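Local coordinates for protein chitinase A (PDB 4MNK) that probably hydrolyses chitin as a class V plant chitinase of glycoside hydrolase family 18, and binds N-acetylglucosamine oligomers, at residues Tyr32-Glu37 with Phe326-Asn331; Ser136-Ala141 with Leu154-Ala159; Thr202-Ala207 with Thr288-Ala293; Ser223-Gly228 with Glu232-Gly237. One frame throughout, in Å; residues are numbered along the deposited sequence. Where two conformers were deposited one is given.

All four contacts lie in one family 18 fold, three in its TIM barrel and contact 3 between barrel and insertion. Contact 1 is part of the glycan pocket, about 7 Å (centre to centre) from the middle of the chain. Contacts 2 and 4 each seat an outer helix on its following strand, and their centres are 18 and 21 Å from that of contact 1. Both touch it: Tyr32 OH lies 2.7 Å from Thr157 OG1, a probable hydrogen bond, and Phe326 N lies 2.9 Å from Leu236 O, another. Contact 3 joins a loop to a hairpin turn and the start of strand 292-297, its nearest atoms about 9 Å from contact 1 and about 6 Å from contact 4.

Contact 1. Residues Tyr32-Glu37 with Phe326-Asn331; sequences YYAFAE and FFWSVN. With NAG (2-acetamido-2-deoxy-beta-D-glucopyranose), chain B; NAG (2-acetamido-2-deoxy-beta-D-glucopyranose), chain C.
At the sugar-binding mouth of the TIM barrel, Phe35 and Trp328 come together from strands 30-36 and 324-328, which flank strand 5-11 on its two sides. A non-prolyl cis peptide precedes Phe35 within its strand, and another follows Trp328 at the end of its strand, both well known in family 18 barrels. The two aromatic side chains approach from opposite directions, with Phe35 CZ 3.6 Å from Trp328 CH2. Their planes are nearly parallel (22°), but a centroid separation of 5.7 Å shows that the rings are slid apart and barely overlap. Ala34 CB fills the corner, lying 3.9 Å from Trp328 CZ3 at the edge of the indole and also covering one face of its neighbour Phe35.

Trp328 holds CG anti to the backbone N (chi1 175°), which extends the indole under the first sugar, NAG of chain B. C3 of that sugar stands 3.5 Å above one face, offset toward the rim, and its acetamido O7 is 3.5 Å from Trp328 CG; Ser329 CB backs the other face. At the indole edge, Trp328 NE1 donates to O7 of the second sugar, NAG of chain C, over 2.9 Å at 157°. Gln332, Tyr192 and Asp118 also bind the glycan by hydrogen bonds. A leucine in place of Trp328 would probably leave that acetamido oxygen without its N-H donor and the first sugar without its flat floor. The chemistry is that of a carbohydrate platform: a flat indole face against which C3, O3 and O7 of the first sugar lie, with one N-H at its edge for the second's carbonyl.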
# COMPACT_ATOMS: atom_id res chain seq x y z
N TYR A 32 0.50 2.43 9.59
CA TYR A 32 1.87 2.10 9.23
C TYR A 32 2.72 3.35 9.08
O TYR A 32 2.28 4.36 8.52
CB TYR A 32 1.90 1.36 7.89
CG TYR A 32 1.43 -0.08 7.87
CD1 TYR A 32 0.17 -0.46 8.35
CD2 TYR A 32 2.23 -1.06 7.30
CE1 TYR A 32 -0.25 -1.79 8.29
CE2 TYR A 32 1.81 -2.38 7.22
CZ TYR A 32 0.57 -2.74 7.72
OH TYR A 32 0.18 -4.05 7.63
N TYR A 33 3.95 3.26 9.59
CA TYR A 33 4.99 4.24 9.35
C TYR A 33 5.80 3.78 8.14
O TYR A 33 6.35 2.67 8.15
CB TYR A 33 5.88 4.34 10.58
CG TYR A 33 6.98 5.39 10.53
CD1 TYR A 33 6.87 6.56 11.28
CD2 TYR A 33 8.13 5.20 9.77
CE1 TYR A 33 7.86 7.52 11.25
CE2 TYR A 33 9.14 6.17 9.74
CZ TYR A 33 8.99 7.32 10.49
OH TYR A 33 9.98 8.29 10.47
N ALA A 34 5.88 4.61 7.11
CA ALA A 34 6.60 4.29 5.87
C ALA A 34 7.69 5.34 5.62
O ALA A 34 7.37 6.51 5.49
CB ALA A 34 5.63 4.25 4.70
N PHE A 35 8.98 4.97 5.56
CA PHE A 35 9.51 3.61 5.63
C PHE A 35 10.81 3.62 6.44
O PHE A 35 11.55 4.61 6.44
CB PHE A 35 9.89 3.09 4.24
CG PHE A 35 8.73 2.94 3.29
CD1 PHE A 35 7.95 1.79 3.32
CD2 PHE A 35 8.45 3.92 2.35
CE1 PHE A 35 6.88 1.63 2.44
CE2 PHE A 35 7.39 3.77 1.46
CZ PHE A 35 6.60 2.62 1.50
N ALA A 36 11.10 2.50 7.09
CA ALA A 36 12.45 2.23 7.56
C ALA A 36 13.28 1.79 6.35
O ALA A 36 12.74 1.24 5.38
CB ALA A 36 12.44 1.15 8.62
N GLU A 37 14.59 2.05 6.41
CA GLU A 37 15.50 1.72 5.31
C GLU A 37 16.30 0.45 5.60
O GLU A 37 16.53 0.11 6.76
CB GLU A 37 16.43 2.90 5.01
CG GLU A 37 17.42 3.21 6.12
CD GLU A 37 18.23 4.46 5.85
OE1 GLU A 37 19.42 4.49 6.21
OE2 GLU A 37 17.67 5.42 5.26
N PHE A 326 -6.84 -1.20 2.92
CA PHE A 326 -5.83 -0.22 3.31
C PHE A 326 -5.83 0.98 2.37
O PHE A 326 -6.24 0.87 1.22
CB PHE A 326 -4.42 -0.85 3.44
CG PHE A 326 -3.67 -1.00 2.14
CD1 PHE A 326 -2.99 0.07 1.58
CD2 PHE A 326 -3.59 -2.25 1.52
CE1 PHE A 326 -2.27 -0.09 0.39
CE2 PHE A 326 -2.88 -2.41 0.34
CZ PHE A 326 -2.22 -1.33 -0.23
N PHE A 327 -5.36 2.12 2.88
CA PHE A 327 -5.18 3.31 2.08
C PHE A 327 -3.71 3.69 1.97
O PHE A 327 -3.01 3.77 2.99
CB PHE A 327 -5.93 4.50 2.69
CG PHE A 327 -7.42 4.43 2.55
CD1 PHE A 327 -8.23 4.17 3.66
CD2 PHE A 327 -8.02 4.65 1.31
CE1 PHE A 327 -9.61 4.13 3.52
CE2 PHE A 327 -9.40 4.61 1.18
CZ PHE A 327 -10.20 4.35 2.28
N TRP A 328 -3.25 3.91 0.74
CA TRP A 328 -1.98 4.58 0.51
C TRP A 328 -2.27 5.92 -0.17
O TRP A 328 -2.82 5.92 -1.27
CB TRP A 328 -1.04 3.77 -0.40
CG TRP A 328 0.19 4.57 -0.70
CD1 TRP A 328 0.35 5.49 -1.69
CD2 TRP A 328 1.41 4.58 0.05
NE1 TRP A 328 1.60 6.06 -1.61
CE2 TRP A 328 2.27 5.52 -0.55
CE3 TRP A 328 1.87 3.87 1.17
CZ2 TRP A 328 3.56 5.77 -0.08
CZ3 TRP A 328 3.15 4.13 1.65
CH2 TRP A 328 3.98 5.07 1.03
N SER A 329 -1.93 7.07 0.43
CA SER A 329 -1.36 7.21 1.77
C SER A 329 -2.15 8.33 2.46
O SER A 329 -2.69 9.22 1.80
CB SER A 329 0.14 7.55 1.70
OG SER A 329 0.40 8.70 0.91
N VAL A 330 -2.22 8.28 3.79
CA VAL A 330 -3.21 9.07 4.54
C VAL A 330 -3.01 10.59 4.48
O VAL A 330 -3.97 11.34 4.67
CB VAL A 330 -3.37 8.58 6.00
CG1 VAL A 330 -3.84 7.13 6.03
CG2 VAL A 330 -2.08 8.76 6.81
N ASN A 331 -1.79 11.03 4.21
CA ASN A 331 -1.50 12.46 4.02
C ASN A 331 -2.17 13.04 2.78
O ASN A 331 -2.28 14.25 2.65
CB ASN A 331 0.01 12.69 3.95
CG ASN A 331 0.65 12.00 2.76
OD1 ASN A 331 1.28 12.63 1.91
ND2 ASN A 331 0.47 10.69 2.69
C1 NAG B . 3.33 1.64 -4.31
C2 NAG B . 4.21 1.88 -3.07
C3 NAG B . 4.20 3.35 -2.65
C4 NAG B . 4.33 4.32 -3.83
C5 NAG B . 3.37 3.92 -4.96
C6 NAG B . 3.46 4.82 -6.19
C7 NAG B . 2.59 0.97 -1.41
C8 NAG B . 2.43 0.05 -0.23
N2 NAG B . 3.82 1.05 -1.93
O1 NAG B . 3.55 0.34 -4.80
O3 NAG B . 5.23 3.58 -1.71
O4 NAG B . 4.01 5.62 -3.37
O5 NAG B . 3.64 2.58 -5.33
O6 NAG B . 4.75 4.77 -6.75
O7 NAG B . 1.60 1.58 -1.84
C1 NAG C . 5.15 6.49 -3.45
C2 NAG C . 4.66 7.93 -3.55
C3 NAG C . 5.84 8.90 -3.65
C4 NAG C . 6.90 8.64 -2.58
C5 NAG C . 7.19 7.14 -2.38
C6 NAG C . 8.00 6.88 -1.11
C7 NAG C . 2.46 8.27 -4.54
C8 NAG C . 1.67 8.43 -5.81
N2 NAG C . 3.77 8.10 -4.68
O3 NAG C . 5.36 10.22 -3.54
O4 NAG C . 8.11 9.28 -2.96
O5 NAG C . 6.00 6.37 -2.32
O6 NAG C . 7.22 7.18 0.03
O7 NAG C . 1.88 8.29 -3.45

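Contact 2. Residues Ser136-Ala141 with Leu154-Ala159; sequences SELTAA and LLLTEA
Leu156 meets helix 125-149 with both of its methyl groups, one on each of two consecutive helix residues. CD1 of Leu156 lies 3.6 Å from CD2 of Leu138, an apolar pair whose side chains cross obliquely. Its other branch, CD2, lies 3.7 Å from OG1 of Thr139, whose side chain runs across it at about a right angle. Both leucines hold CG anti to the backbone N (chi1 -175° for Leu138, -179° for Leu156), and this extended form carries each branched end out from its backbone into the space between helix and strand. The backbones consequently stay well apart, the nearest CA atoms being those of Thr139 and Leu156 at 7.7 Å.

The next shell fixes these groups. The single proton of the Thr139 hydroxyl has two carbonyl oxygens within reach, Val135 O, the stronger partner, one turn earlier in its own helix, and Gly183 O, so its approach to a leucine methyl does not bury it without a partner. Leu156 is anchored through its backbone N to Asp185 OD2. Around the leucines, Leu117 and Ser103 touch Leu138, while Leu115 and Leu184 touch Leu156.

Farther out, strand 114-119, helix 125-149 and strand 155-161 form one beta-alpha-beta unit of the TIM barrel, and the contact joins the helix to the strand that follows it. With a summed burial of 117 Å² and no polar bond between the segments, the helix is seated here by dispersion and exclusion of water, while the nearby hydrogen bonds set the positions of the groups that pack.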
# COMPACT_ATOMS: atom_id res chain seq x y z
N SER A 136 10.88 -16.66 6.03
CA SER A 136 10.80 -17.82 6.92
C SER A 136 11.63 -17.58 8.19
O SER A 136 11.18 -17.87 9.30
CB SER A 136 11.27 -19.09 6.20
OG SER A 136 11.12 -20.22 7.04
N GLU A 137 12.83 -17.04 8.01
CA GLU A 137 13.72 -16.71 9.13
C GLU A 137 13.13 -15.61 10.01
O GLU A 137 13.23 -15.67 11.24
CB GLU A 137 15.11 -16.34 8.61
CG GLU A 137 15.88 -17.54 8.04
CD GLU A 137 16.97 -17.17 7.04
OE1 GLU A 137 17.32 -15.98 6.91
OE2 GLU A 137 17.49 -18.09 6.37
N LEU A 138 12.48 -14.63 9.39
CA LEU A 138 11.85 -13.54 10.13
C LEU A 138 10.67 -14.04 10.98
O LEU A 138 10.55 -13.68 12.15
CB LEU A 138 11.41 -12.42 9.18
CG LEU A 138 10.83 -11.15 9.79
CD1 LEU A 138 11.76 -10.52 10.84
CD2 LEU A 138 10.53 -10.15 8.69
N THR A 139 9.83 -14.88 10.39
CA THR A 139 8.71 -15.49 11.11
C THR A 139 9.18 -16.23 12.36
O THR A 139 8.63 -16.04 13.45
CB THR A 139 7.90 -16.45 10.20
OG1 THR A 139 7.35 -15.71 9.10
CG2 THR A 139 6.77 -17.13 10.97
N ALA A 140 10.22 -17.06 12.21
CA ALA A 140 10.78 -17.83 13.32
C ALA A 140 11.34 -16.93 14.42
O ALA A 140 11.11 -17.16 15.61
CB ALA A 140 11.85 -18.79 12.82
N ALA A 141 12.07 -15.89 14.02
CA ALA A 141 12.68 -14.98 14.98
C ALA A 141 11.62 -14.15 15.72
O ALA A 141 11.79 -13.83 16.90
CB ALA A 141 13.69 -14.09 14.31
N LEU A 154 5.20 -9.81 17.44
CA LEU A 154 5.05 -8.75 16.46
C LEU A 154 4.19 -9.25 15.31
O LEU A 154 4.30 -10.41 14.90
CB LEU A 154 6.42 -8.33 15.93
CG LEU A 154 7.31 -7.53 16.89
CD1 LEU A 154 8.73 -7.48 16.35
CD2 LEU A 154 6.76 -6.13 17.11
N LEU A 155 3.32 -8.38 14.81
CA LEU A 155 2.62 -8.65 13.57
C LEU A 155 3.62 -8.63 12.42
O LEU A 155 4.64 -7.94 12.50
CB LEU A 155 1.51 -7.63 13.33
CG LEU A 155 0.40 -7.52 14.38
CD1 LEU A 155 -0.45 -6.29 14.10
CD2 LEU A 155 -0.47 -8.77 14.43
N LEU A 156 3.34 -9.39 11.37
CA LEU A 156 4.16 -9.39 10.18
C LEU A 156 3.27 -9.35 8.95
O LEU A 156 2.43 -10.23 8.76
CB LEU A 156 5.08 -10.61 10.14
CG LEU A 156 6.01 -10.69 8.92
CD1 LEU A 156 7.00 -9.52 8.90
CD2 LEU A 156 6.74 -12.02 8.88
N THR A 157 3.46 -8.32 8.13
CA THR A 157 2.73 -8.19 6.89
C THR A 157 3.69 -7.90 5.75
O THR A 157 4.88 -7.64 5.98
CB THR A 157 1.62 -7.10 6.97
OG1 THR A 157 2.21 -5.80 7.13
CG2 THR A 157 0.68 -7.37 8.14
N GLU A 158 3.20 -7.97 4.52
CA GLU A 158 3.99 -7.52 3.37
C GLU A 158 3.09 -6.95 2.29
O GLU A 158 1.91 -7.31 2.19
CB GLU A 158 4.85 -8.66 2.81
CG GLU A 158 4.09 -9.60 1.88
CD GLU A 158 4.90 -10.80 1.44
OE1 GLU A 158 4.60 -11.33 0.35
OE2 GLU A 158 5.83 -11.22 2.17
N ALA A 159 3.65 -6.04 1.50
CA ALA A 159 2.99 -5.54 0.31
C ALA A 159 3.09 -6.58 -0.79
O ALA A 159 4.14 -7.20 -0.98
CB ALA A 159 3.63 -4.24 -0.14

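Contact 3. Residues Thr202-Ala207 with Thr288-Ala293; sequences TGAPAA and TTTVSA
A single methyl group set against a pair of hydroxyls marks this junction: Ala204 CB lies 3.4 Å from Ser292 OG and 3.6 Å from Thr290 OG1. The two hydroxyls belong to a hairpin between strands 283-287 and 292-297, where Val291 and Ser292 both face Asp287 in a G1 beta bulge. Val291 has a phi of 60°, in the left-handed region, although it is not a glycine. The hairpin is part of the antiparallel insertion that follows barrel strand 234-247, whereas residues 202-207 lie in the long irregular loop between strand 186-190 and helix 217-227. The contact therefore ties a barrel loop to the inserted subdomain of this family 18 fold.

The hydroxyls are close to each other, with Ser292 OG 2.7 Å from Thr290 OG1 in a hydrogen bond, and Thr290 OG1 is further bonded to Asp287 OD2. This polar chain runs along the hairpin itself, which leaves the barrel loop to supply methyl groups. In Thr290, OG1 sits between the backbone N and the carbonyl carbon (chi1 55°), the rotation that presents it to Ala204 CB while CG2 packs against both Ala204 CB and Ala207 CB.

Farther along the loop, Ala207 CB packs 3.8 Å from Thr290 CB, and the backbones approach so closely that the two CA atoms are 4.9 Å apart. A backbone bond between Thr290 and Leu208 continues the join. At the closest backbone approach, Ala207 CA makes a long, bent CA-H...O contact with Thr290 O, 3.5 Å and 124° at the hydrogen.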
# COMPACT_ATOMS: atom_id res chain seq x y z
N THR A 202 -6.28 7.82 -21.62
CA THR A 202 -6.79 7.89 -20.24
C THR A 202 -7.47 6.58 -19.86
O THR A 202 -8.03 5.89 -20.71
CB THR A 202 -7.79 9.05 -20.04
OG1 THR A 202 -8.96 8.83 -20.83
CG2 THR A 202 -7.16 10.39 -20.41
N GLY A 203 -7.40 6.26 -18.57
CA GLY A 203 -8.00 5.03 -18.05
C GLY A 203 -8.23 5.13 -16.55
O GLY A 203 -7.83 6.12 -15.92
N ALA A 204 -8.86 4.11 -15.99
CA ALA A 204 -9.14 4.05 -14.56
C ALA A 204 -7.98 3.37 -13.83
O ALA A 204 -7.81 2.15 -13.94
CB ALA A 204 -10.45 3.31 -14.31
N PRO A 205 -7.17 4.14 -13.09
CA PRO A 205 -5.92 3.61 -12.52
C PRO A 205 -6.11 2.51 -11.47
O PRO A 205 -5.19 1.74 -11.23
CB PRO A 205 -5.27 4.84 -11.88
CG PRO A 205 -5.93 6.01 -12.52
CD PRO A 205 -7.32 5.58 -12.80
N ALA A 206 -7.29 2.44 -10.86
CA ALA A 206 -7.55 1.43 -9.84
C ALA A 206 -8.90 0.73 -10.04
O ALA A 206 -9.56 0.34 -9.08
CB ALA A 206 -7.44 2.04 -8.44
N ALA A 207 -9.28 0.56 -11.31
CA ALA A 207 -10.54 -0.09 -11.67
C ALA A 207 -10.81 -1.34 -10.84
O ALA A 207 -9.97 -2.24 -10.75
CB ALA A 207 -10.54 -0.44 -13.15
N THR A 288 -19.30 3.93 -13.82
CA THR A 288 -19.87 2.71 -13.26
C THR A 288 -19.24 1.44 -13.84
O THR A 288 -19.16 0.42 -13.16
CB THR A 288 -21.41 2.69 -13.37
OG1 THR A 288 -21.92 1.60 -12.59
CG2 THR A 288 -21.88 2.55 -14.81
N THR A 289 -18.78 1.52 -15.09
CA THR A 289 -18.16 0.40 -15.78
C THR A 289 -16.93 -0.13 -15.03
O THR A 289 -16.75 -1.34 -14.89
CB THR A 289 -17.79 0.79 -17.25
OG1 THR A 289 -18.98 1.18 -17.95
CG2 THR A 289 -17.13 -0.37 -17.99
N THR A 290 -16.10 0.79 -14.53
CA THR A 290 -14.86 0.42 -13.84
C THR A 290 -14.95 0.54 -12.32
O THR A 290 -14.08 0.01 -11.61
CB THR A 290 -13.68 1.27 -14.33
OG1 THR A 290 -13.99 2.66 -14.19
CG2 THR A 290 -13.35 0.96 -15.78
N VAL A 291 -16.00 1.19 -11.83
CA VAL A 291 -16.14 1.57 -10.41
C VAL A 291 -14.97 2.49 -10.04
O VAL A 291 -14.04 2.10 -9.33
CB VAL A 291 -16.27 0.34 -9.46
CG1 VAL A 291 -16.59 0.79 -8.05
CG2 VAL A 291 -17.35 -0.63 -9.97
N SER A 292 -15.04 3.71 -10.56
CA SER A 292 -13.97 4.69 -10.40
C SER A 292 -14.51 6.07 -10.72
O SER A 292 -15.66 6.21 -11.14
CB SER A 292 -12.80 4.36 -11.33
OG SER A 292 -13.11 4.70 -12.67
N ALA A 293 -13.68 7.08 -10.52
CA ALA A 293 -14.03 8.45 -10.86
C ALA A 293 -12.96 9.06 -11.73
O ALA A 293 -11.81 8.61 -11.75
CB ALA A 293 -14.23 9.28 -9.60

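Contact 4. Residues Ser223-Gly228 with Glu232-Gly237; sequences SFLAAG and EKLVLG
This is a purely apolar helix-on-strand contact on the outside of the barrel wall, in which Leu234, at the start of strand 234-247, receives Phe224 and Leu225 from the last turns of helix 217-227. Leu234 does the reaching. Its CG is anti to the carbonyl carbon (chi1 -61°), and its methyls fork against the helix, CD2 lying 3.8 Å from Phe224 CB and CD1 3.8 Å from Leu225 CD2. CD1 is also 3.8 Å from Phe224 CB, so the benzylic carbon is held by both branches of the fork. In each of the two pairs the side chains cross at a slant. Phe224 meets the leucine mainly through CB and CG, since its first torsion (chi1 -78°) directs the rest of the ring away from the strand.

Were Leu234 replaced by a glycine, a gap is likely to open under the helix, leaving Phe224 CB and the end of Leu225 without the two methyls that they pack on.

The turn between the segments is short. The helix stops in a Schellman motif at Gly228, which takes a positive phi of 115°, and its N bonds back to Leu225 O at 3.1 Å; only three residues then precede Glu232. On the strand side, Leu234 also touches Val187 and Val189 of the adjacent parallel strand, and Lys233 NZ ties the turn to the carbonyls of Leu184 and Ala181. Strand 186-190, helix 217-227 and strand 234-247 together make a beta-alpha-beta crossover, the repeating unit of a TIM barrel.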
# COMPACT_ATOMS: atom_id res chain seq x y z
N SER A 223 -7.31 -13.99 -8.19
CA SER A 223 -6.11 -14.80 -8.41
C SER A 223 -5.48 -15.31 -7.11
O SER A 223 -5.03 -16.45 -7.05
CB SER A 223 -5.07 -14.05 -9.26
OG SER A 223 -4.37 -13.06 -8.52
N PHE A 224 -5.47 -14.47 -6.08
CA PHE A 224 -4.98 -14.89 -4.77
C PHE A 224 -5.88 -15.95 -4.14
O PHE A 224 -5.40 -16.94 -3.59
CB PHE A 224 -4.82 -13.70 -3.83
CG PHE A 224 -3.58 -12.89 -4.07
CD1 PHE A 224 -3.66 -11.68 -4.75
CD2 PHE A 224 -2.34 -13.33 -3.63
CE1 PHE A 224 -2.51 -10.92 -4.98
CE2 PHE A 224 -1.18 -12.58 -3.85
CZ PHE A 224 -1.27 -11.37 -4.53
N LEU A 225 -7.19 -15.74 -4.25
CA LEU A 225 -8.17 -16.67 -3.69
C LEU A 225 -8.16 -18.02 -4.41
O LEU A 225 -8.26 -19.07 -3.76
CB LEU A 225 -9.57 -16.06 -3.71
CG LEU A 225 -9.73 -14.85 -2.78
CD1 LEU A 225 -11.04 -14.13 -3.05
CD2 LEU A 225 -9.63 -15.26 -1.33
N ALA A 226 -8.00 -17.99 -5.73
CA ALA A 226 -7.94 -19.21 -6.54
C ALA A 226 -6.69 -20.03 -6.24
O ALA A 226 -6.70 -21.26 -6.34
CB ALA A 226 -8.01 -18.87 -8.02
N ALA A 227 -5.60 -19.34 -5.88
CA ALA A 227 -4.35 -20.00 -5.50
C ALA A 227 -4.45 -20.67 -4.13
O ALA A 227 -3.66 -21.55 -3.81
CB ALA A 227 -3.20 -19.01 -5.53
N GLY A 228 -5.42 -20.24 -3.32
CA GLY A 228 -5.68 -20.84 -2.02
C GLY A 228 -5.43 -19.96 -0.81
O GLY A 228 -5.38 -20.44 0.31
N GLU A 232 -9.41 -13.92 4.59
CA GLU A 232 -9.10 -13.02 5.70
C GLU A 232 -7.64 -12.52 5.72
O GLU A 232 -7.33 -11.55 6.42
CB GLU A 232 -9.50 -13.64 7.05
CG GLU A 232 -8.57 -14.74 7.57
CD GLU A 232 -8.90 -16.14 7.04
OE1 GLU A 232 -8.29 -17.10 7.55
OE2 GLU A 232 -9.75 -16.29 6.14
N LYS A 233 -6.77 -13.17 4.95
CA LYS A 233 -5.36 -12.78 4.83
C LYS A 233 -5.13 -11.69 3.78
O LYS A 233 -4.01 -11.19 3.64
CB LYS A 233 -4.49 -14.00 4.50
CG LYS A 233 -4.46 -15.10 5.56
CD LYS A 233 -3.53 -14.74 6.70
CE LYS A 233 -3.45 -15.85 7.73
NZ LYS A 233 -2.51 -15.53 8.83
N LEU A 234 -6.18 -11.33 3.04
CA LEU A 234 -6.07 -10.30 2.01
C LEU A 234 -6.66 -8.98 2.48
O LEU A 234 -7.80 -8.93 2.96
CB LEU A 234 -6.76 -10.73 0.71
CG LEU A 234 -6.25 -11.99 -0.01
CD1 LEU A 234 -7.20 -12.35 -1.13
CD2 LEU A 234 -4.83 -11.81 -0.54
N VAL A 235 -5.88 -7.92 2.34
CA VAL A 235 -6.33 -6.57 2.65
C VAL A 235 -6.27 -5.75 1.36
O VAL A 235 -5.21 -5.60 0.76
CB VAL A 235 -5.49 -5.95 3.80
CG1 VAL A 235 -5.81 -4.48 3.98
CG2 VAL A 235 -5.75 -6.70 5.09
N LEU A 236 -7.43 -5.25 0.93
CA LEU A 236 -7.55 -4.58 -0.36
C LEU A 236 -7.04 -3.14 -0.33
O LEU A 236 -7.58 -2.30 0.39
CB LEU A 236 -9.00 -4.61 -0.84
CG LEU A 236 -9.31 -3.88 -2.15
CD1 LEU A 236 -8.66 -4.56 -3.35
CD2 LEU A 236 -10.81 -3.75 -2.35
N GLY A 237 -6.03 -2.85 -1.15
CA GLY A 237 -5.50 -1.49 -1.25
C GLY A 237 -6.39 -0.57 -2.05
O GLY A 237 -6.93 -0.96 -3.09